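Local coordinates for oligopeptide-binding protein AppA (Bacillus subtilis, PDB 1XOC) that binds oligopeptides for uptake, serving as the substrate-binding component of an ABC-type peptide permease that supports sporulation and genetic competence, at residues E49-S54 with I199-N204; Y39-A44 with A400-M405; A227-L232 with E251-L256. All blocks are in the same frame, centred on the assembly; numbering follows the deposited sequence.

Interaction 1. Residues E49-S54 with I199-N204; sequences ENMLYS and IKLEAN
Leu52, in the last turn of helix 43-52, and Leu201, on strand 198-203, mark the closest approach of the two backbones, with 8.4 Å between CA of Leu52 and CA of Leu201. At that spacing side chains, not main chains, make the contact. The helix ends here: Tyr53 N still bonds to Glu49 O, but Tyr53 is the first residue to leave helical geometry. Leu201 points from the strand at the helix and divides its two methyls between two neighbours. Its CD1 sits in the curl of Met51, with Met51 CE 3.6 Å from Leu201 CD1 and Met51 CB 3.8 Å from the same methyl. The curl arises at the last torsion of the methionine (chi3 -72°), which bends the terminal methyl round Leu201. A flexible, unbranched thioether suits this wrapping role. The other branch meets its counterpart methyl to methyl, Leu201 CD2 lying 4.0 Å from Leu52 CD2. The side chains of Met51 and Leu52 each cross that of Leu201 at roughly a right angle, and the contact is wholly apolar and buried. Met51 also touches Val217 of strand 216-221, Leu201 touches Phe188, and the main chain of Met51 is hydrogen-bonded to that of Phe188. The result is helix-on-sheet packing, in which the end of helix 43-52 rests against a four-stranded mixed sheet, as expected in the alpha/beta architecture of bacterial solute-binding proteins.

Interaction 2. Residues Y39-A44 with A400-M405; sequences YSTDDA and ALVEQM
Val402 reaches from helix 398-405 towards the loop ahead of helix 43-52 and sets one methyl against Thr41 and the other against Asp42. Val402 CG1, anti to its own backbone N (chi1 170°), comes to 3.6 Å from Thr41 OG1. CG2, on the other branch, packs against the methylene of the aspartate, with Val402 CG2 3.9 Å from Asp42 CB. The side chains of Thr41 and Val402 run antiparallel, alongside each other rather than end on. A beta-branched valine suits the place because its short fork spans two consecutive loop residues without a long chain to be fixed.

The polar atoms find partners beyond the valine. A chi1 of 75° folds the Asp42 carboxylate back toward the start of helix 43-52, where the residue serves as N-cap. Asp42 OD1 accepts a weak, bent capping bond from Ala44 N at 3.3 Å and also a hydrogen bond from Trp398 NE1, while OD2 pairs with Ser45 OG. The hydroxyl of Thr41 has a weak hydrogen bond with Asn406 ND2.

The bound peptide lies close by: the backbones of Thr41 and Asp43 hydrogen-bond to it, and Thr41 and Val402 both pack on polar side chains of it. Chemically the contact is mixed: one methyl lies on a hydroxyl oxygen, the other on a methylene, while the carboxylate is held mainly by Ser45 OG and Trp398 NE1. This suggests that the polar bonds of Asp42 and Thr41 to residues other than Val402 help to fix the loop, whereas Val402 adds van der Waals packing beside the peptide.

Interaction 3. Residues A227-L232 with E251-L256; sequences AAEAQL and EKFNNL
Phe253 leads the contact of this loop with helix 225-234, its ring reaching across to Glu229 and Leu232. The backbones stay well apart, CA of Phe253 being 8.0 Å from CA of Leu232, a separation that the long reach of a phenylalanine suits. One side of the ring, CD2 and CE2, does most of the touching. Phe253 CE2 lies 3.6 Å from Glu229 O, which approaches the ring obliquely, and 3.9 Å from Glu229 OE1. The carboxylate plane is turned 36° from that of the ring, far from a perpendicular setting. The side chain of Glu229 starts off to one side but bends at chi2 (-57°), which carries its end nearer the ring. Next to this, CD2 of Phe253 meets Leu232 CD2 at 4.2 Å, the methyl lying near the ring plane, at the edge. An alanine here removes the ring, which would probably leave a gap beside Leu232 CD2 and Glu229 O, with Leu256 alone of this loop still packed on the helix.

From Phe253 the chain makes a type II beta turn that runs through Asn254 and Asn255 to Leu256. Asn255 takes the third position with positive phi (72°), a conformation asparagine tolerates better than most residues with a side chain, and its backbone is hydrogen-bonded to that of Glu497. Leu256, where strand 256-262 begins, points back at the helix, and its CD1 lies 3.7 Å from Leu232 CG and 3.8 Å from Leu232 CD1. Leu232 thus packs against residues at both ends of the turn, a fitting job for a branched aliphatic residue. Glu229 also touches Phe240, Val242 and Pro243. This is packing of a helix against a beta turn leading into a strand, here joining helix 225-234 to the start of strand 256-262 in the large mixed sheet.

Overall arrangement
From the N terminus, the chain first passes through 39-44 and then along helix 43-52, which both interactions 1 and 2 use. Interaction 1 closes a loop when strand 198-203 returns to 49-54, tying the helix end to the four-stranded sheet. Further on, interaction 3 closes a short loop, joining helix 225-234 to the turn that leads into strand 256-262. Interaction 2 closes last, when helix 398-405 comes back to the loop before helix 43-52, and its long loop encloses the other two. Ser40 and Glu49 link interactions 1 and 2 through a probable hydrogen bond, whereas interaction 3 stands apart, its nearest atoms about 12 Å from interaction 1 and about 14 Å from interaction 2.

Interaction 1. Residues E49-S54 with I199-N204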
loop_
_atom_site.group_PDB
_atom_site.type_symbol
_atom_site.label_atom_id
_atom_site.label_comp_id
_atom_site.label_asym_id
_atom_site.label_seq_id
_atom_site.Cartn_x
_atom_site.Cartn_y
_atom_site.Cartn_z
ATOM N N GLU A 49 1.027 -12.754 0.107
ATOM C CA GLU A 49 1.828 -12.980 1.306
ATOM C C GLU A 49 0.980 -13.255 2.548
ATOM O O GLU A 49 1.293 -14.132 3.348
ATOM C CB GLU A 49 2.705 -11.738 1.573
ATOM C CG GLU A 49 3.819 -11.558 0.560
ATOM C CD GLU A 49 4.479 -10.195 0.636
ATOM O OE1 GLU A 49 4.116 -9.392 1.509
ATOM O OE2 GLU A 49 5.384 -9.903 -0.181
ATOM N N ASN A 50 -0.113 -12.527 2.671
ATOM C CA ASN A 50 -0.979 -12.691 3.852
ATOM C C ASN A 50 -1.752 -14.007 3.855
ATOM O O ASN A 50 -2.291 -14.396 4.905
ATOM C CB ASN A 50 -1.869 -11.468 4.058
ATOM C CG ASN A 50 -1.107 -10.350 4.740
ATOM O OD1 ASN A 50 -0.299 -9.652 4.127
ATOM N ND2 ASN A 50 -1.284 -10.248 6.029
ATOM N N MET A 51 -1.827 -14.695 2.715
ATOM C CA MET A 51 -2.402 -16.045 2.638
ATOM C C MET A 51 -1.356 -17.115 2.825
ATOM O O MET A 51 -1.637 -18.169 3.380
ATOM C CB MET A 51 -3.153 -16.257 1.314
ATOM C CG MET A 51 -4.445 -15.483 1.294
ATOM S SD MET A 51 -5.502 -15.765 -0.144
ATOM C CE MET A 51 -4.555 -14.924 -1.393
ATOM N N LEU A 52 -0.148 -16.885 2.295
ATOM C CA LEU A 52 0.938 -17.900 2.381
ATOM C C LEU A 52 1.666 -18.008 3.717
ATOM O O LEU A 52 2.176 -19.083 4.041
ATOM C CB LEU A 52 2.022 -17.641 1.317
ATOM C CG LEU A 52 1.654 -17.785 -0.152
ATOM C CD1 LEU A 52 2.710 -17.263 -1.067
ATOM C CD2 LEU A 52 1.365 -19.226 -0.397
ATOM N N TYR A 53 1.813 -16.878 4.433
ATOM C CA TYR A 53 2.711 -16.773 5.569
ATOM C C TYR A 53 1.944 -16.469 6.820
ATOM O O TYR A 53 0.767 -16.092 6.764
ATOM C CB TYR A 53 3.741 -15.657 5.319
ATOM C CG TYR A 53 4.579 -15.905 4.103
ATOM C CD1 TYR A 53 5.464 -16.976 4.073
ATOM C CD2 TYR A 53 4.523 -15.052 3.034
ATOM C CE1 TYR A 53 6.237 -17.239 2.959
ATOM C CE2 TYR A 53 5.291 -15.298 1.926
ATOM C CZ TYR A 53 6.140 -16.372 1.907
ATOM O OH TYR A 53 6.921 -16.568 0.762
ATOM N N SER A 54 2.651 -16.581 7.939
ATOM C CA SER A 54 2.182 -16.134 9.231
ATOM C C SER A 54 3.038 -14.951 9.721
ATOM O O SER A 54 4.185 -14.761 9.296
ATOM C CB SER A 54 2.247 -17.254 10.247
ATOM O OG SER A 54 1.471 -18.371 9.856
ATOM N N ILE A 199 -2.762 -16.829 -9.976
ATOM C CA ILE A 199 -2.053 -17.529 -8.915
ATOM C C ILE A 199 -3.108 -18.378 -8.211
ATOM O O ILE A 199 -4.123 -17.845 -7.744
ATOM C CB ILE A 199 -1.447 -16.546 -7.908
ATOM C CG1 ILE A 199 -0.391 -15.692 -8.624
ATOM C CG2 ILE A 199 -0.864 -17.296 -6.719
ATOM C CD1 ILE A 199 0.037 -14.489 -7.901
ATOM N N LYS A 200 -2.855 -19.673 -8.112
ATOM C CA LYS A 200 -3.765 -20.607 -7.447
ATOM C C LYS A 200 -3.147 -21.104 -6.153
ATOM O O LYS A 200 -1.993 -21.528 -6.125
ATOM C CB LYS A 200 -4.051 -21.802 -8.361
ATOM C CG LYS A 200 -5.222 -22.667 -7.861
ATOM C CD LYS A 200 -5.538 -23.706 -8.889
ATOM C CE LYS A 200 -6.391 -24.858 -8.349
ATOM N NZ LYS A 200 -6.147 -26.100 -9.162
ATOM N N LEU A 201 -3.909 -20.980 -5.066
ATOM C CA LEU A 201 -3.538 -21.476 -3.743
ATOM C C LEU A 201 -4.572 -22.483 -3.223
ATOM O O LEU A 201 -5.756 -22.393 -3.570
ATOM C CB LEU A 201 -3.469 -20.329 -2.739
ATOM C CG LEU A 201 -2.718 -19.042 -3.115
ATOM C CD1 LEU A 201 -2.779 -18.052 -2.002
ATOM C CD2 LEU A 201 -1.267 -19.266 -3.430
ATOM N N GLU A 202 -4.114 -23.423 -2.391
ATOM C CA GLU A 202 -4.941 -24.531 -1.864
ATOM C C GLU A 202 -4.942 -24.420 -0.356
ATOM O O GLU A 202 -3.934 -24.023 0.245
ATOM C CB GLU A 202 -4.324 -25.893 -2.208
ATOM C CG GLU A 202 -4.356 -26.229 -3.652
ATOM C CD GLU A 202 -3.825 -27.640 -3.955
ATOM O OE1 GLU A 202 -2.991 -28.136 -3.152
ATOM O OE2 GLU A 202 -4.218 -28.204 -5.006
ATOM N N ALA A 203 -6.050 -24.815 0.258
ATOM C CA ALA A 203 -6.162 -24.801 1.705
ATOM C C ALA A 203 -5.065 -25.611 2.318
ATOM O O ALA A 203 -4.806 -26.732 1.888
ATOM C CB ALA A 203 -7.508 -25.352 2.151
ATOM N N ASN A 204 -4.418 -25.033 3.330
ATOM C CA ASN A 204 -3.450 -25.729 4.141
ATOM C C ASN A 204 -4.154 -26.565 5.207
ATOM O O ASN A 204 -4.638 -26.006 6.212
ATOM C CB ASN A 204 -2.562 -24.704 4.838
ATOM C CG ASN A 204 -1.535 -25.322 5.728
ATOM O OD1 ASN A 204 -1.392 -26.557 5.772
ATOM N ND2 ASN A 204 -0.818 -24.462 6.496
#

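Interaction 2. Residues Y39-A44 with A400-M405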
loop_
_atom_site.group_PDB
_atom_site.type_symbol
_atom_site.label_atom_id
_atom_site.label_comp_id
_atom_site.label_asym_id
_atom_site.label_seq_id
_atom_site.Cartn_x
_atom_site.Cartn_y
_atom_site.Cartn_z
ATOM N N TYR A 39 10.814 -7.500 0.759
ATOM C CA TYR A 39 11.106 -6.907 -0.512
ATOM C C TYR A 39 9.925 -6.282 -1.236
ATOM O O TYR A 39 10.113 -5.346 -2.004
ATOM C CB TYR A 39 11.774 -7.962 -1.414
ATOM C CG TYR A 39 13.077 -8.433 -0.797
ATOM C CD1 TYR A 39 13.175 -9.650 -0.138
ATOM C CD2 TYR A 39 14.196 -7.621 -0.813
ATOM C CE1 TYR A 39 14.379 -10.034 0.463
ATOM C CE2 TYR A 39 15.381 -7.996 -0.230
ATOM C CZ TYR A 39 15.474 -9.205 0.425
ATOM O OH TYR A 39 16.701 -9.546 1.004
ATOM N N SER A 40 8.736 -6.818 -1.071
ATOM C CA SER A 40 7.597 -6.295 -1.770
ATOM C C SER A 40 7.225 -4.891 -1.320
ATOM O O SER A 40 7.386 -4.544 -0.142
ATOM C CB SER A 40 6.402 -7.219 -1.666
ATOM O OG SER A 40 6.001 -7.371 -0.325
ATOM N N THR A 41 6.706 -4.107 -2.264
ATOM C CA THR A 41 6.236 -2.752 -1.945
ATOM C C THR A 41 4.773 -2.521 -2.337
ATOM O O THR A 41 4.267 -1.414 -2.129
ATOM C CB THR A 41 7.132 -1.639 -2.520
ATOM O OG1 THR A 41 7.169 -1.762 -3.952
ATOM C CG2 THR A 41 8.573 -1.720 -1.991
ATOM N N ASP A 42 4.118 -3.539 -2.903
ATOM C CA ASP A 42 2.811 -3.359 -3.561
ATOM C C ASP A 42 1.728 -4.238 -2.968
ATOM O O ASP A 42 1.997 -5.342 -2.479
ATOM C CB ASP A 42 2.923 -3.551 -5.081
ATOM C CG ASP A 42 3.064 -4.991 -5.488
ATOM O OD1 ASP A 42 2.050 -5.556 -5.956
ATOM O OD2 ASP A 42 4.154 -5.575 -5.314
ATOM N N ASP A 43 0.493 -3.782 -3.034
ATOM C CA ASP A 43 -0.597 -4.482 -2.391
ATOM C C ASP A 43 -0.938 -5.844 -2.991
ATOM O O ASP A 43 -1.399 -6.733 -2.312
ATOM C CB ASP A 43 -1.839 -3.634 -2.402
ATOM C CG ASP A 43 -2.625 -3.782 -1.121
ATOM O OD1 ASP A 43 -2.015 -3.703 -0.017
ATOM O OD2 ASP A 43 -3.851 -3.997 -1.217
ATOM N N ALA A 44 -0.694 -6.035 -4.271
ATOM C CA ALA A 44 -0.994 -7.317 -4.885
ATOM C C ALA A 44 -0.085 -8.396 -4.305
ATOM O O ALA A 44 -0.523 -9.513 -3.989
ATOM C CB ALA A 44 -0.833 -7.217 -6.391
ATOM N N ALA A 400 5.404 -3.582 -13.716
ATOM C CA ALA A 400 6.399 -2.725 -14.302
ATOM C C ALA A 400 6.402 -1.325 -13.736
ATOM O O ALA A 400 7.459 -0.754 -13.550
ATOM C CB ALA A 400 6.192 -2.668 -15.790
ATOM N N LEU A 401 5.225 -0.746 -13.515
ATOM C CA LEU A 401 5.129 0.586 -12.962
ATOM C C LEU A 401 5.690 0.630 -11.516
ATOM O O LEU A 401 6.394 1.556 -11.172
ATOM C CB LEU A 401 3.667 1.032 -12.923
ATOM C CG LEU A 401 3.455 2.473 -12.550
ATOM C CD1 LEU A 401 4.272 3.391 -13.397
ATOM C CD2 LEU A 401 1.962 2.848 -12.632
ATOM N N VAL A 402 5.423 -0.409 -10.722
ATOM C CA VAL A 402 6.000 -0.527 -9.404
ATOM C C VAL A 402 7.511 -0.542 -9.491
ATOM O O VAL A 402 8.175 0.086 -8.676
ATOM C CB VAL A 402 5.482 -1.809 -8.695
ATOM C CG1 VAL A 402 6.249 -2.089 -7.392
ATOM C CG2 VAL A 402 3.989 -1.708 -8.407
ATOM N N GLU A 403 8.060 -1.259 -10.458
ATOM C CA GLU A 403 9.499 -1.330 -10.616
ATOM C C GLU A 403 10.072 0.018 -11.018
ATOM O O GLU A 403 11.119 0.421 -10.543
ATOM C CB GLU A 403 9.859 -2.425 -11.617
ATOM C CG GLU A 403 11.348 -2.562 -11.866
ATOM C CD GLU A 403 11.680 -3.781 -12.681
ATOM O OE1 GLU A 403 12.890 -4.002 -12.936
ATOM O OE2 GLU A 403 10.742 -4.530 -13.056
ATOM N N GLN A 404 9.361 0.717 -11.883
ATOM C CA GLN A 404 9.780 2.022 -12.376
ATOM C C GLN A 404 9.793 3.095 -11.282
ATOM O O GLN A 404 10.711 3.924 -11.240
ATOM C CB GLN A 404 8.840 2.462 -13.495
ATOM C CG GLN A 404 9.137 1.802 -14.812
ATOM C CD GLN A 404 8.038 1.922 -15.847
ATOM O OE1 GLN A 404 7.215 2.827 -15.826
ATOM N NE2 GLN A 404 8.045 0.998 -16.789
ATOM N N MET A 405 8.799 3.110 -10.385
ATOM C CA MET A 405 8.715 4.186 -9.402
ATOM C C MET A 405 9.742 4.005 -8.288
ATOM O O MET A 405 10.222 4.992 -7.728
ATOM C CB MET A 405 7.305 4.273 -8.794
ATOM C CG MET A 405 6.907 3.163 -7.909
ATOM S SD MET A 405 5.183 3.374 -7.341
ATOM C CE MET A 405 4.333 3.098 -8.846
#

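Interaction 3. Residues A227-L232 with E251-L256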
loop_
_atom_site.group_PDB
_atom_site.type_symbol
_atom_site.label_atom_id
_atom_site.label_comp_id
_atom_site.label_asym_id
_atom_site.label_seq_id
_atom_site.Cartn_x
_atom_site.Cartn_y
_atom_site.Cartn_z
ATOM N N ALA A 227 -13.438 -5.614 -18.088
ATOM C CA ALA A 227 -13.395 -7.048 -18.335
ATOM C C ALA A 227 -13.650 -7.834 -17.064
ATOM O O ALA A 227 -14.324 -8.859 -17.114
ATOM C CB ALA A 227 -12.048 -7.458 -18.972
ATOM N N ALA A 228 -13.137 -7.355 -15.924
ATOM C CA ALA A 228 -13.316 -8.030 -14.659
ATOM C C ALA A 228 -14.771 -7.960 -14.257
ATOM O O ALA A 228 -15.322 -8.914 -13.725
ATOM C CB ALA A 228 -12.470 -7.378 -13.589
ATOM N N GLU A 229 -15.395 -6.814 -14.471
ATOM C CA GLU A 229 -16.837 -6.680 -14.201
ATOM C C GLU A 229 -17.669 -7.641 -15.048
ATOM O O GLU A 229 -18.585 -8.302 -14.539
ATOM C CB GLU A 229 -17.290 -5.238 -14.394
ATOM C CG GLU A 229 -16.781 -4.360 -13.299
ATOM C CD GLU A 229 -17.215 -4.854 -11.934
ATOM O OE1 GLU A 229 -18.214 -5.623 -11.851
ATOM O OE2 GLU A 229 -16.568 -4.483 -10.931
ATOM N N ALA A 230 -17.335 -7.746 -16.325
ATOM C CA ALA A 230 -17.973 -8.737 -17.194
ATOM C C ALA A 230 -17.775 -10.179 -16.708
ATOM O O ALA A 230 -18.697 -10.990 -16.800
ATOM C CB ALA A 230 -17.456 -8.607 -18.603
ATOM N N GLN A 231 -16.580 -10.511 -16.217
ATOM C CA GLN A 231 -16.331 -11.861 -15.693
ATOM C C GLN A 231 -17.120 -12.139 -14.434
ATOM O O GLN A 231 -17.566 -13.256 -14.219
ATOM C CB GLN A 231 -14.862 -12.092 -15.433
ATOM C CG GLN A 231 -14.076 -12.170 -16.728
ATOM C CD GLN A 231 -12.688 -12.700 -16.561
ATOM O OE1 GLN A 231 -11.790 -12.363 -17.347
ATOM N NE2 GLN A 231 -12.478 -13.511 -15.549
ATOM N N LEU A 232 -17.254 -11.118 -13.590
ATOM C CA LEU A 232 -18.077 -11.193 -12.395
ATOM C C LEU A 232 -19.538 -11.511 -12.732
ATOM O O LEU A 232 -20.156 -12.389 -12.118
ATOM C CB LEU A 232 -17.986 -9.856 -11.655
ATOM C CG LEU A 232 -18.573 -9.863 -10.258
ATOM C CD1 LEU A 232 -17.858 -10.758 -9.297
ATOM C CD2 LEU A 232 -18.571 -8.414 -9.725
ATOM N N GLU A 251 -24.886 -4.632 -8.814
ATOM C CA GLU A 251 -25.817 -5.009 -7.767
ATOM C C GLU A 251 -26.960 -5.871 -8.306
ATOM O O GLU A 251 -27.621 -6.540 -7.526
ATOM C CB GLU A 251 -26.344 -3.780 -6.994
ATOM C CG GLU A 251 -27.365 -2.968 -7.692
ATOM C CD GLU A 251 -28.029 -1.904 -6.787
ATOM O OE1 GLU A 251 -28.086 -2.093 -5.545
ATOM O OE2 GLU A 251 -28.497 -0.888 -7.339
ATOM N N LYS A 252 -27.176 -5.863 -9.623
ATOM C CA LYS A 252 -28.177 -6.702 -10.269
ATOM C C LYS A 252 -27.678 -8.101 -10.638
ATOM O O LYS A 252 -28.485 -8.956 -11.022
ATOM C CB LYS A 252 -28.631 -6.033 -11.549
ATOM C CG LYS A 252 -29.334 -4.707 -11.346
ATOM C CD LYS A 252 -29.651 -4.069 -12.703
ATOM C CE LYS A 252 -30.259 -2.680 -12.555
ATOM N NZ LYS A 252 -31.700 -2.711 -12.115
ATOM N N PHE A 253 -26.372 -8.335 -10.545
ATOM C CA PHE A 253 -25.786 -9.608 -10.977
ATOM C C PHE A 253 -26.273 -10.731 -10.084
ATOM O O PHE A 253 -26.521 -10.544 -8.892
ATOM C CB PHE A 253 -24.257 -9.604 -10.898
ATOM C CG PHE A 253 -23.572 -8.679 -11.869
ATOM C CD1 PHE A 253 -24.243 -8.088 -12.922
ATOM C CD2 PHE A 253 -22.216 -8.423 -11.720
ATOM C CE1 PHE A 253 -23.582 -7.237 -13.809
ATOM C CE2 PHE A 253 -21.541 -7.581 -12.600
ATOM C CZ PHE A 253 -22.221 -6.983 -13.635
ATOM N N ASN A 254 -26.346 -11.924 -10.656
ATOM C CA ASN A 254 -26.885 -13.054 -9.917
ATOM C C ASN A 254 -25.872 -13.601 -8.929
ATOM O O ASN A 254 -24.663 -13.631 -9.201
ATOM C CB ASN A 254 -27.326 -14.170 -10.858
ATOM C CG ASN A 254 -28.425 -13.726 -11.818
ATOM O OD1 ASN A 254 -28.242 -13.771 -13.032
ATOM N ND2 ASN A 254 -29.557 -13.275 -11.279
ATOM N N ASN A 255 -26.395 -14.033 -7.790
ATOM C CA ASN A 255 -25.657 -14.813 -6.813
ATOM C C ASN A 255 -24.600 -13.983 -6.057
ATOM O O ASN A 255 -23.642 -14.546 -5.561
ATOM C CB ASN A 255 -25.010 -16.048 -7.468
ATOM C CG ASN A 255 -26.035 -16.965 -8.199
ATOM O OD1 ASN A 255 -25.857 -17.315 -9.378
ATOM N ND2 ASN A 255 -27.104 -17.353 -7.490
ATOM N N LEU A 256 -24.792 -12.661 -5.964
ATOM C CA LEU A 256 -23.782 -11.771 -5.343
ATOM C C LEU A 256 -24.381 -10.736 -4.407
ATOM O O LEU A 256 -25.526 -10.347 -4.550
ATOM C CB LEU A 256 -22.947 -11.039 -6.413
ATOM C CG LEU A 256 -22.052 -11.906 -7.324
ATOM C CD1 LEU A 256 -21.566 -11.115 -8.552
ATOM C CD2 LEU A 256 -20.872 -12.493 -6.590
#